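Local coordinates for 2OG-Fe dioxygenase family protein (Methylibium petroleiphilum, PDB 3PL0), which is probably a dioxygenase of the 2OG-Fe family, built on a double-stranded beta-helix (cupin) fold, at residues A[68-73]-A[88-93]; A[144-149]-A[241-246]. One frame throughout, in Å; residues are numbered along the deposited sequence.

Contact 1 of 2, residues A[68-73]-A[88-93]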
loop_
_atom_site.group_PDB
_atom_site.type_symbol
_atom_site.label_atom_id
_atom_site.label_comp_id
_atom_site.label_asym_id
_atom_site.label_seq_id
_atom_site.Cartn_x
_atom_site.Cartn_y
_atom_site.Cartn_z
ATOM N N ARG A 68 1.400 -13.010 -1.444
ATOM C CA ARG A 68 1.304 -12.025 -0.383
ATOM C C ARG A 68 1.589 -12.626 0.975
ATOM O O ARG A 68 1.749 -13.844 1.145
ATOM C CB ARG A 68 -0.108 -11.432 -0.350
ATOM C CG ARG A 68 -1.175 -12.430 0.109
ATOM C CD ARG A 68 -2.543 -12.063 -0.309
ATOM N NE ARG A 68 -3.030 -10.874 0.395
ATOM C CZ ARG A 68 -4.147 -10.224 0.082
ATOM N NH1 ARG A 68 -4.928 -10.645 -0.904
ATOM N NH2 ARG A 68 -4.481 -9.138 0.774
ATOM N N ARG A 69 1.691 -11.717 1.926
ATOM C CA ARG A 69 1.698 -12.017 3.343
ATOM C C ARG A 69 1.029 -10.835 4.016
ATOM O O ARG A 69 0.714 -9.836 3.334
ATOM C CB ARG A 69 3.108 -12.184 3.864
ATOM C CG ARG A 69 3.775 -13.503 3.487
ATOM C CD ARG A 69 5.149 -13.564 4.059
ATOM N NE ARG A 69 5.783 -14.786 3.622
ATOM C CZ ARG A 69 5.514 -15.998 4.091
ATOM N NH1 ARG A 69 4.677 -16.203 5.104
ATOM N NH2 ARG A 69 6.128 -17.023 3.541
ATOM N N HIS A 70 0.740 -10.985 5.315
ATOM C CA HIS A 70 -0.110 -10.050 6.063
ATOM C C HIS A 70 0.382 -9.932 7.498
ATOM O O HIS A 70 0.844 -10.915 8.103
ATOM C CB HIS A 70 -1.552 -10.546 5.988
ATOM C CG HIS A 70 -2.548 -9.704 6.722
ATOM N ND1 HIS A 70 -3.472 -10.241 7.598
ATOM C CD2 HIS A 70 -2.808 -8.371 6.669
ATOM C CE1 HIS A 70 -4.236 -9.270 8.070
ATOM N NE2 HIS A 70 -3.870 -8.129 7.504
ATOM N N GLY A 71 0.344 -8.724 8.041
ATOM C CA GLY A 71 0.771 -8.507 9.405
ATOM C C GLY A 71 0.187 -7.220 9.912
ATOM O O GLY A 71 -0.052 -6.297 9.124
ATOM N N CYS A 72 -0.027 -7.150 11.230
ATOM C CA CYS A 72 -0.710 -5.993 11.803
ATOM C C CYS A 72 0.046 -5.442 13.007
ATOM O O CYS A 72 0.806 -6.166 13.706
ATOM C CB CYS A 72 -2.135 -6.354 12.208
ATOM S SG CYS A 72 -3.166 -6.985 10.831
ATOM N N PHE A 73 -0.198 -4.159 13.252
ATOM C CA PHE A 73 0.527 -3.418 14.223
ATOM C C PHE A 73 -0.384 -2.382 14.835
ATOM O O PHE A 73 -1.443 -2.066 14.278
ATOM C CB PHE A 73 1.717 -2.720 13.558
ATOM C CG PHE A 73 2.574 -3.637 12.748
ATOM C CD1 PHE A 73 2.199 -3.983 11.444
ATOM C CD2 PHE A 73 3.746 -4.162 13.259
ATOM C CE1 PHE A 73 2.973 -4.847 10.692
ATOM C CE2 PHE A 73 4.529 -5.035 12.500
ATOM C CZ PHE A 73 4.130 -5.376 11.203
ATOM N N ARG A 88 -4.010 -11.953 12.567
ATOM C CA ARG A 88 -5.454 -11.845 12.499
ATOM C C ARG A 88 -5.916 -11.827 11.063
ATOM O O ARG A 88 -5.124 -11.620 10.152
ATOM C CB ARG A 88 -5.953 -10.594 13.247
ATOM C CG ARG A 88 -5.420 -9.267 12.706
ATOM C CD ARG A 88 -6.031 -8.068 13.383
ATOM N NE ARG A 88 -7.445 -7.854 13.029
ATOM C CZ ARG A 88 -7.899 -7.402 11.850
ATOM N NH1 ARG A 88 -7.057 -7.100 10.848
ATOM N NH2 ARG A 88 -9.228 -7.235 11.660
ATOM N N ALA A 89 -7.212 -12.035 10.874
ATOM C CA ALA A 89 -7.793 -12.079 9.557
ATOM C C ALA A 89 -8.029 -10.690 8.984
ATOM O O ALA A 89 -8.159 -9.701 9.716
ATOM C CB ALA A 89 -9.100 -12.848 9.602
ATOM N N HIS A 90 -8.119 -10.636 7.661
ATOM C CA HIS A 90 -8.369 -9.415 6.972
ATOM C C HIS A 90 -9.841 -9.454 6.540
ATOM O O HIS A 90 -10.250 -10.430 5.935
ATOM C CB HIS A 90 -7.418 -9.269 5.774
ATOM C CG HIS A 90 -7.722 -8.065 4.944
ATOM N ND1 HIS A 90 -7.528 -6.778 5.402
ATOM C CD2 HIS A 90 -8.289 -7.947 3.726
ATOM C CE1 HIS A 90 -7.944 -5.920 4.489
ATOM N NE2 HIS A 90 -8.400 -6.604 3.454
ATOM N N TRP A 91 -10.619 -8.412 6.862
ATOM C CA TRP A 91 -12.041 -8.353 6.548
ATOM C C TRP A 91 -12.300 -7.759 5.164
ATOM O O TRP A 91 -11.732 -6.746 4.812
ATOM C CB TRP A 91 -12.799 -7.512 7.624
ATOM C CG TRP A 91 -14.314 -7.749 7.702
ATOM C CD1 TRP A 91 -14.958 -8.920 7.475
ATOM C CD2 TRP A 91 -15.346 -6.788 8.038
ATOM N NE1 TRP A 91 -16.310 -8.759 7.621
ATOM C CE2 TRP A 91 -16.579 -7.459 7.965
ATOM C CE3 TRP A 91 -15.342 -5.416 8.357
ATOM C CZ2 TRP A 91 -17.825 -6.818 8.249
ATOM C CZ3 TRP A 91 -16.569 -4.777 8.647
ATOM C CH2 TRP A 91 -17.794 -5.491 8.584
ATOM N N GLN A 92 -13.194 -8.383 4.410
ATOM C CA GLN A 92 -13.535 -7.967 3.043
ATOM C C GLN A 92 -15.084 -8.013 2.872
ATOM O O GLN A 92 -15.621 -8.849 2.102
ATOM C CB GLN A 92 -12.863 -8.907 2.011
ATOM C CG GLN A 92 -11.408 -8.593 1.707
ATOM C CD GLN A 92 -10.622 -9.766 1.067
ATOM O OE1 GLN A 92 -9.412 -9.888 1.273
ATOM N NE2 GLN A 92 -11.312 -10.635 0.340
ATOM N N PRO A 93 -15.806 -7.126 3.590
ATOM C CA PRO A 93 -17.258 -7.053 3.419
ATOM C C PRO A 93 -17.532 -6.510 2.030
ATOM O O PRO A 93 -16.633 -5.874 1.454
ATOM C CB PRO A 93 -17.663 -6.047 4.463
ATOM C CG PRO A 93 -16.394 -5.165 4.664
ATOM C CD PRO A 93 -15.290 -6.144 4.561
HETATM O O HOH W 1 -4.270 -12.796 7.949
#

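Contact 2 of 2, residues A[144-149]-A[241-246]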
loop_
_atom_site.group_PDB
_atom_site.type_symbol
_atom_site.label_atom_id
_atom_site.label_comp_id
_atom_site.label_asym_id
_atom_site.label_seq_id
_atom_site.Cartn_x
_atom_site.Cartn_y
_atom_site.Cartn_z
ATOM N N ILE A 144 -2.775 -0.571 12.056
ATOM C CA ILE A 144 -2.036 -0.656 10.780
ATOM C C ILE A 144 -2.069 -2.096 10.283
ATOM O O ILE A 144 -1.684 -3.032 11.014
ATOM C CB ILE A 144 -0.534 -0.243 10.978
ATOM C CG1 ILE A 144 -0.452 1.159 11.594
ATOM C CG2 ILE A 144 0.278 -0.374 9.676
ATOM C CD1 ILE A 144 0.961 1.605 11.944
ATOM N N GLU A 145 -2.468 -2.283 9.038
ATOM C CA GLU A 145 -2.255 -3.567 8.364
ATOM C C GLU A 145 -1.200 -3.411 7.253
ATOM O O GLU A 145 -1.144 -2.375 6.598
ATOM C CB GLU A 145 -3.561 -4.104 7.795
ATOM C CG GLU A 145 -4.682 -4.256 8.844
ATOM C CD GLU A 145 -5.911 -5.056 8.374
ATOM O OE1 GLU A 145 -5.744 -6.162 7.800
ATOM O OE2 GLU A 145 -7.053 -4.590 8.636
ATOM N N ALA A 146 -0.340 -4.414 7.106
ATOM C CA ALA A 146 0.678 -4.411 6.077
ATOM C C ALA A 146 0.391 -5.558 5.115
ATOM O O ALA A 146 0.234 -6.694 5.554
ATOM C CB ALA A 146 2.025 -4.572 6.684
ATOM N N HIS A 147 0.353 -5.268 3.813
ATOM C CA HIS A 147 0.127 -6.293 2.806
ATOM C C HIS A 147 1.203 -6.210 1.711
ATOM O O HIS A 147 1.040 -5.472 0.723
ATOM C CB HIS A 147 -1.218 -6.041 2.149
ATOM C CG HIS A 147 -2.379 -6.035 3.077
ATOM N ND1 HIS A 147 -3.156 -7.149 3.263
ATOM C CD2 HIS A 147 -2.920 -5.058 3.845
ATOM C CE1 HIS A 147 -4.125 -6.865 4.119
ATOM N NE2 HIS A 147 -4.000 -5.604 4.488
ATOM N N PRO A 148 2.301 -6.934 1.868
ATOM C CA PRO A 148 3.258 -7.022 0.759
ATOM C C PRO A 148 2.705 -7.913 -0.336
ATOM O O PRO A 148 2.156 -8.991 -0.035
ATOM C CB PRO A 148 4.476 -7.680 1.372
ATOM C CG PRO A 148 3.957 -8.420 2.588
ATOM C CD PRO A 148 2.791 -7.616 3.083
ATOM N N PHE A 149 2.837 -7.471 -1.572
ATOM C CA PHE A 149 2.259 -8.160 -2.715
ATOM C C PHE A 149 3.300 -8.409 -3.778
ATOM O O PHE A 149 4.106 -7.529 -4.046
ATOM C CB PHE A 149 1.215 -7.290 -3.386
ATOM C CG PHE A 149 -0.105 -7.239 -2.684
ATOM C CD1 PHE A 149 -0.951 -8.333 -2.662
ATOM C CD2 PHE A 149 -0.520 -6.067 -2.063
ATOM C CE1 PHE A 149 -2.190 -8.263 -2.025
ATOM C CE2 PHE A 149 -1.749 -5.990 -1.438
ATOM C CZ PHE A 149 -2.599 -7.092 -1.426
ATOM N N LEU A 241 3.950 -2.757 -1.590
ATOM C CA LEU A 241 3.590 -2.895 -0.187
ATOM C C LEU A 241 2.452 -1.962 0.104
ATOM O O LEU A 241 2.638 -0.757 -0.039
ATOM C CB LEU A 241 4.754 -2.489 0.689
ATOM C CG LEU A 241 4.487 -2.496 2.196
ATOM C CD1 LEU A 241 4.113 -3.900 2.732
ATOM C CD2 LEU A 241 5.730 -1.955 2.889
ATOM N N VAL A 242 1.307 -2.484 0.541
ATOM C CA VAL A 242 0.180 -1.640 0.933
ATOM C C VAL A 242 0.087 -1.571 2.457
ATOM O O VAL A 242 0.048 -2.611 3.138
ATOM C CB VAL A 242 -1.142 -2.148 0.340
ATOM C CG1 VAL A 242 -2.357 -1.296 0.858
ATOM C CG2 VAL A 242 -1.048 -2.160 -1.225
ATOM N N LEU A 243 0.088 -0.359 2.996
ATOM C CA LEU A 243 -0.044 -0.137 4.440
ATOM C C LEU A 243 -1.333 0.630 4.662
ATOM O O LEU A 243 -1.586 1.655 3.986
ATOM C CB LEU A 243 1.150 0.654 5.002
ATOM C CG LEU A 243 2.581 0.093 4.853
ATOM C CD1 LEU A 243 3.685 1.119 5.257
ATOM C CD2 LEU A 243 2.738 -1.202 5.622
ATOM N N THR A 244 -2.187 0.153 5.560
ATOM C CA THR A 244 -3.385 0.869 5.844
ATOM C C THR A 244 -3.357 1.339 7.291
ATOM O O THR A 244 -2.898 0.622 8.194
ATOM C CB THR A 244 -4.641 0.032 5.579
ATOM O OG1 THR A 244 -4.667 -1.081 6.465
ATOM C CG2 THR A 244 -4.678 -0.444 4.148
ATOM N N TYR A 245 -3.866 2.542 7.503
ATOM C CA TYR A 245 -3.959 3.122 8.824
ATOM C C TYR A 245 -5.418 3.436 9.130
ATOM O O TYR A 245 -6.115 4.117 8.338
ATOM C CB TYR A 245 -3.125 4.413 8.890
ATOM C CG TYR A 245 -1.634 4.191 8.787
ATOM C CD1 TYR A 245 -1.061 3.759 7.586
ATOM C CD2 TYR A 245 -0.801 4.411 9.879
ATOM C CE1 TYR A 245 0.296 3.535 7.485
ATOM C CE2 TYR A 245 0.559 4.209 9.797
ATOM C CZ TYR A 245 1.108 3.748 8.596
ATOM O OH TYR A 245 2.461 3.550 8.526
ATOM N N ARG A 246 -5.872 2.989 10.300
ATOM C CA ARG A 246 -7.262 3.179 10.691
ATOM C C ARG A 246 -7.375 3.571 12.166
ATOM O O ARG A 246 -6.701 2.978 13.019
ATOM C CB ARG A 246 -8.036 1.899 10.411
ATOM C CG ARG A 246 -9.584 2.043 10.566
ATOM C CD ARG A 246 -10.308 0.852 9.956
ATOM N NE ARG A 246 -11.742 1.104 9.893
ATOM C CZ ARG A 246 -12.576 0.932 10.917
ATOM N NH1 ARG A 246 -12.128 0.501 12.084
ATOM N NH2 ARG A 246 -13.857 1.205 10.783
HETATM O O HOH W 2 -5.927 -3.335 5.241
#

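Contact 1 of 2, residues A[68-73]-A[88-93]
Two histidine rings, His70 and His90, carry the aromatic part of this contact, which sets the first residues of 88-93 against strand 65-77 without any direct backbone pairing. Both have CG anti to the backbone N (chi1 179° in His70), and the rings meet in an offset edge-to-face stack, the edge of His90 turned to the face of His70 with centroids 5.8 Å apart and planes at 74°. The CB of His90 adds apolar contact, lying 3.9 Å from His70 CE1.

The polar link runs through water. One molecule sits 2.7 Å from His70 ND1 and donates to the carbonyl O of Arg88 at 2.6 Å. That same oxygen lies in the plane of the imidazole, at its edge, 3.3 Å from His70 CE1.

Sulphur and arginine make the third kind of contact. Cys72 SG touches Arg88 CG at 3.7 Å, and because the arginine chain bends at chi3 (-71°), its guanidinium curls back and presents its edge to the same sulphur.

Beyond the segments, His70 NE2 and His90 ND1 both hydrogen-bond to Glu145 OE1, while Arg88 NH1 lies in a long, weak ion pair with Glu145 OE2. Two imidazoles on one carboxylate oxygen imply that the nitrogens facing it probably carry protons, and the negative charge would probably favour protonated rings, although the nearby Arg88 guanidinium would oppose this and leaves their charge unsettled.

Contact 2 of 2, residues A[144-149]-A[241-246]
Four backbone hydrogen bonds join strands 144-149 and 241-246, which run antiparallel with axes 4.6 Å apart. Glu145 and Thr244 form one hydrogen-bonded pair, His147 and Val242 the next. Three of the bonds lie in the plane of the accepting carbonyl; the fourth, Val242 N to His147 O at 3.0 Å, is straight at the hydrogen yet reaches the oxygen from 49° above that plane. CA-H...O contacts fill the gaps, the shortest from Ile144 CA to Thr244 O at 3.0 Å.

On the apolar face, Ile144 and Tyr245 lie side by side. With CG1 beside the backbone N (chi1 -56°), the isoleucine lays that methylene over the ring, a CH-pi contact 4.0 Å from the centroid, and carries CD1 to within 3.4 Å of Tyr245 CE2. An alanine here would probably leave that ring face less well covered and its packing looser, since CG1 and CD1 make the contact. Ala146 CB meets Leu243 CD2 at 3.6 Å, and Leu241 CD1 packs along the Pro148 ring. This face is covered by helix 118-134, whose Leu124 O takes the Tyr245 hydroxyl hydrogen bond.

Such a pairing of distant strands is part of the double-stranded beta-helix, where strand 237-246 is flanked by 141-152 and 172-181.

The other face is partly polar. Val242 CG2 meets the edge of the Phe149 ring, 3.9 Å from CE2, the side chains crossing obliquely. Glu145 CB lies alongside Thr244 OG1, while the carboxylate points on to the histidines of contact 1. A water joins Thr244 OG1, 2.9 Å away, to His147 NE2.

Overall arrangement
Strands 65-77 and 141-152 are neighbours in one sheet, so segment 68-73 pairs beside 144-149, while 88-93 approaches from outside that sheet; the centres of contacts 1 and 2 are about 8 Å apart. The seam is backbone as well as side chain: Gly71 O lies 2.8 Å from Ala146 N, and His70 NE2 is 2.7 Å from Glu145 OE1. His70 also stacks on His147, CD2 to CE1 at 3.2 Å, while His90 meets that ring edge-to-face. Three histidines and one glutamate thus form a continuous polar cluster, with contact 1 packed against the Glu145 and His147 part of that face. Whether this cluster takes part in the probable dioxygenase chemistry is not settled by these contacts.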